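Local coordinates for CHAD domain protein (Streptomyces chartreusis, PDB 6RN5) that probably binds polyphosphate, as a phosin built on the all-helical CHAD fold, and also binds copper ions, at residues L178-R181 with Q182-A186; E354-A357 with A358-A361. All coordinates share one frame; numbering follows the deposited sequence.

Contact 1. Residues L178-R181 with Q182-A186; sequences LLDR and QLTLA
L178 opens the contact with Q182, one turn further along the continuous alpha-helix 170-198 of the CHAD fold. The amide N of Q182 bonds to O of L178 at 2.9 Å, nearly straight at 171°, and the two side chains meet beside it. CG of L178 stands opposite its own backbone N (chi1 180°), which brings CD1 within 3.7 Å of NE2 of Q182. The glutamine chain runs extended beyond CG, and its NE2 is hydrogen-bonded to T333, just beyond helix 305-331. A leucine in place of Q182 would probably leave the T333 hydroxyl without this amide donor and untie the polar link between the two parts of the fold. L179 is buried: it gives its carbonyl to N of L183, and its CB lies 4.4 Å from CD1 of that leucine. The two line the inner side of the helix, L179 against L344 and L347 of helix 338-366 and L183 against Y105 and L112 of helix 82-120. D180 O accepts a bond from N of T184, and the threonine OG1, folded back beside its own backbone N (chi1 -65°), is placed to donate to the same oxygen. The modelled separation from OG1 to D180 O is very short, which leaves the details of that second bond doubtful. The carboxylate of D180 lies alongside, with OD1 3.0 Å from T184 OG1. R181 closes the series on the exposed side, where its carbonyl accepts a hydrogen bond from N of L185 and its chain bends at chi3. There CD1 of L185 sits over the centre of one guanidinium face, 4.1 Å from CZ of R181.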
# COMPACT_ATOMS: atom_id res chain seq x y z
N LEU A 178 -1.45 -22.52 1.03
CA LEU A 178 -0.26 -22.73 0.21
C LEU A 178 1.04 -22.40 0.99
O LEU A 178 1.95 -23.18 1.04
CB LEU A 178 -0.36 -21.89 -1.06
CG LEU A 178 0.81 -21.99 -2.03
CD1 LEU A 178 0.88 -23.39 -2.61
CD2 LEU A 178 0.65 -20.96 -3.13
N LEU A 179 1.07 -21.24 1.60
CA LEU A 179 2.21 -20.82 2.39
C LEU A 179 2.41 -21.70 3.64
O LEU A 179 3.53 -22.02 4.04
CB LEU A 179 2.05 -19.35 2.78
CG LEU A 179 2.14 -18.37 1.61
CD1 LEU A 179 1.58 -17.04 2.01
CD2 LEU A 179 3.56 -18.18 1.11
N ASP A 180 1.32 -22.05 4.30
CA ASP A 180 1.42 -22.98 5.41
C ASP A 180 2.10 -24.30 4.99
O ASP A 180 3.01 -24.78 5.65
CB ASP A 180 0.01 -23.23 5.95
CG ASP A 180 -0.00 -24.07 7.21
OD1 ASP A 180 1.02 -24.59 7.65
OD2 ASP A 180 -1.07 -24.23 7.77
N ARG A 181 1.67 -24.87 3.86
CA ARG A 181 2.31 -26.06 3.32
C ARG A 181 3.78 -25.82 2.99
O ARG A 181 4.64 -26.55 3.46
CB ARG A 181 1.56 -26.58 2.07
CG ARG A 181 2.15 -27.87 1.48
CD ARG A 181 1.39 -28.40 0.25
NE ARG A 181 2.35 -28.87 -0.78
CZ ARG A 181 2.89 -30.11 -0.88
NH1 ARG A 181 2.57 -31.09 -0.02
NH2 ARG A 181 3.78 -30.37 -1.87
N GLN A 182 4.06 -24.81 2.20
CA GLN A 182 5.43 -24.55 1.77
C GLN A 182 6.43 -24.23 2.89
O GLN A 182 7.51 -24.77 2.95
CB GLN A 182 5.43 -23.47 0.71
CG GLN A 182 4.85 -23.95 -0.63
CD GLN A 182 4.95 -22.88 -1.71
OE1 GLN A 182 5.39 -21.72 -1.45
NE2 GLN A 182 4.54 -23.24 -2.94
N LEU A 183 6.04 -23.34 3.76
CA LEU A 183 6.89 -22.94 4.87
C LEU A 183 6.99 -24.00 5.95
O LEU A 183 8.00 -24.09 6.63
CB LEU A 183 6.42 -21.60 5.42
CG LEU A 183 6.72 -20.46 4.41
CD1 LEU A 183 5.95 -19.19 4.76
CD2 LEU A 183 8.22 -20.13 4.39
N THR A 184 5.98 -24.84 6.08
CA THR A 184 6.06 -25.96 7.00
C THR A 184 7.03 -27.01 6.53
O THR A 184 7.82 -27.53 7.31
CB THR A 184 4.70 -26.62 7.18
OG1 THR A 184 3.84 -25.68 7.81
CG2 THR A 184 4.81 -27.85 8.12
N LEU A 185 6.97 -27.34 5.25
CA LEU A 185 7.99 -28.19 4.67
C LEU A 185 9.38 -27.63 4.90
O LEU A 185 10.29 -28.40 5.26
CB LEU A 185 7.76 -28.44 3.16
CG LEU A 185 6.54 -29.31 2.89
CD1 LEU A 185 6.18 -29.27 1.40
CD2 LEU A 185 6.76 -30.73 3.40
N ALA A 186 9.55 -26.35 4.58
CA ALA A 186 10.85 -25.66 4.75
C ALA A 186 11.36 -25.78 6.20
O ALA A 186 12.52 -26.07 6.44
CB ALA A 186 10.72 -24.19 4.39

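Contact 2. Residues E354-A357 with A358-A361; sequences EVEA and ARFA. With SO4 (sulfate ion), chain H.
R359 reaches back along helix 338-366 to V355 and E356, and this i to i+3 and i to i+4 packing within one helix of the all-helical phosin fold presents its guanidinium to a bound sulfate. Two parallel bonds hold the anion: NH1 of R359 donates to O3 of the sulfate at 3.0 Å, and NH2 donates to O2 at 2.9 Å. Both are close to straight, the first at 167°, and the sulfur lies at the guanidinium edge, in its plane. D274 forms a salt bridge with the same NH2, H317 bonds to NE and W277 adds a cation-pi contact, so that the guanidinium is held on several sides close to copper ligand H271. The sulfate, probably from the crystallisation liquor, is also bound by H271 ND1 and Q273 N; an oxyanion held this way is consistent with a place for a phosphate group, although that remains an inference. NH1 has a further partner, because OE2 of E356 forms a salt bridge to it at 2.8 Å. The carboxylate and guanidinium planes stand 85° apart; OE2 comes in at the guanidinium edge, tilted out of its plane, and the bond is bent. The glutamate chain turns back at chi2 (-66°), which carries its carboxylate toward the arginine. The arginine chain, extended from CG to NE, carries the guanidinium back past V355 to the sulfate. Further outward, V355 and A358 pack on H317 of helix 305-331, which sets this side of the helix against its neighbour. V355 also comes over one face of the guanidinium, its CG1 3.7 Å from NH2 of R359.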
# COMPACT_ATOMS: atom_id res chain seq x y z
N GLU A 354 5.68 -2.62 4.63
CA GLU A 354 6.31 -2.76 5.95
C GLU A 354 7.83 -2.53 5.84
O GLU A 354 8.43 -2.01 6.75
CB GLU A 354 6.05 -4.13 6.56
CG GLU A 354 4.59 -4.43 6.89
CD GLU A 354 4.06 -3.71 8.15
OE1 GLU A 354 4.87 -3.12 8.91
OE2 GLU A 354 2.83 -3.73 8.39
N VAL A 355 8.47 -2.89 4.74
CA VAL A 355 9.93 -2.62 4.61
C VAL A 355 10.16 -1.11 4.67
O VAL A 355 10.95 -0.64 5.48
CB VAL A 355 10.55 -3.26 3.33
CG1 VAL A 355 11.98 -2.77 3.08
CG2 VAL A 355 10.54 -4.78 3.44
N GLU A 356 9.43 -0.37 3.86
CA GLU A 356 9.46 1.09 3.89
C GLU A 356 9.12 1.68 5.25
O GLU A 356 9.84 2.53 5.75
CB GLU A 356 8.53 1.68 2.82
CG GLU A 356 9.21 1.86 1.45
CD GLU A 356 10.35 2.91 1.44
OE1 GLU A 356 10.16 4.07 1.89
OE2 GLU A 356 11.47 2.58 0.99
N ALA A 357 8.07 1.23 5.89
CA ALA A 357 7.81 1.72 7.24
C ALA A 357 8.98 1.41 8.16
O ALA A 357 9.35 2.23 9.01
CB ALA A 357 6.50 1.15 7.81
N ALA A 358 9.57 0.24 8.03
CA ALA A 358 10.64 -0.05 8.92
C ALA A 358 11.83 0.92 8.68
O ALA A 358 12.54 1.29 9.63
CB ALA A 358 11.07 -1.49 8.82
N ARG A 359 12.02 1.33 7.42
CA ARG A 359 13.14 2.21 7.12
C ARG A 359 12.88 3.58 7.74
O ARG A 359 13.80 4.25 8.22
CB ARG A 359 13.33 2.37 5.62
CG ARG A 359 13.81 1.17 4.87
CD ARG A 359 14.02 1.47 3.38
NE ARG A 359 14.41 0.22 2.71
CZ ARG A 359 14.18 -0.07 1.43
NH1 ARG A 359 13.60 0.78 0.62
NH2 ARG A 359 14.57 -1.25 0.97
N PHE A 360 11.63 4.03 7.65
CA PHE A 360 11.24 5.26 8.32
C PHE A 360 11.38 5.17 9.87
O PHE A 360 11.93 6.07 10.50
CB PHE A 360 9.81 5.62 7.91
CG PHE A 360 9.32 6.94 8.46
CD1 PHE A 360 9.81 8.14 7.94
CD2 PHE A 360 8.35 6.99 9.46
CE1 PHE A 360 9.36 9.37 8.43
CE2 PHE A 360 7.91 8.21 9.97
CZ PHE A 360 8.41 9.40 9.45
N ALA A 361 10.91 4.08 10.46
CA ALA A 361 11.07 3.89 11.89
C ALA A 361 12.56 3.93 12.30
O ALA A 361 12.93 4.59 13.28
CB ALA A 361 10.39 2.59 12.34
S SO4 H . 13.97 -1.36 -2.90
O1 SO4 H . 15.06 -1.13 -3.90
O2 SO4 H . 14.62 -2.19 -1.82
O3 SO4 H . 13.54 -0.13 -2.24
O4 SO4 H . 12.76 -1.96 -3.59

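Overall arrangement
Contacts 1 and 2 are both single-helix contacts, but on different helices, 170-198 and 338-366, with centres 26 Å apart and no direct touch. The two helices nevertheless pack on one another beside contact 1, at an earlier part of the helix that carries contact 2. Each contact combines buried and exposed residues. In contact 1 the buried members are leucines facing neighbouring helices, while its polar groups mostly serve the helix itself. Contact 2 instead buries a charged arginine and surrounds it with acidic, aromatic and histidine partners. This difference matches their positions: R359 faces a sulfate near copper ligand H271, whereas contact 1 lies farther from the bound copper.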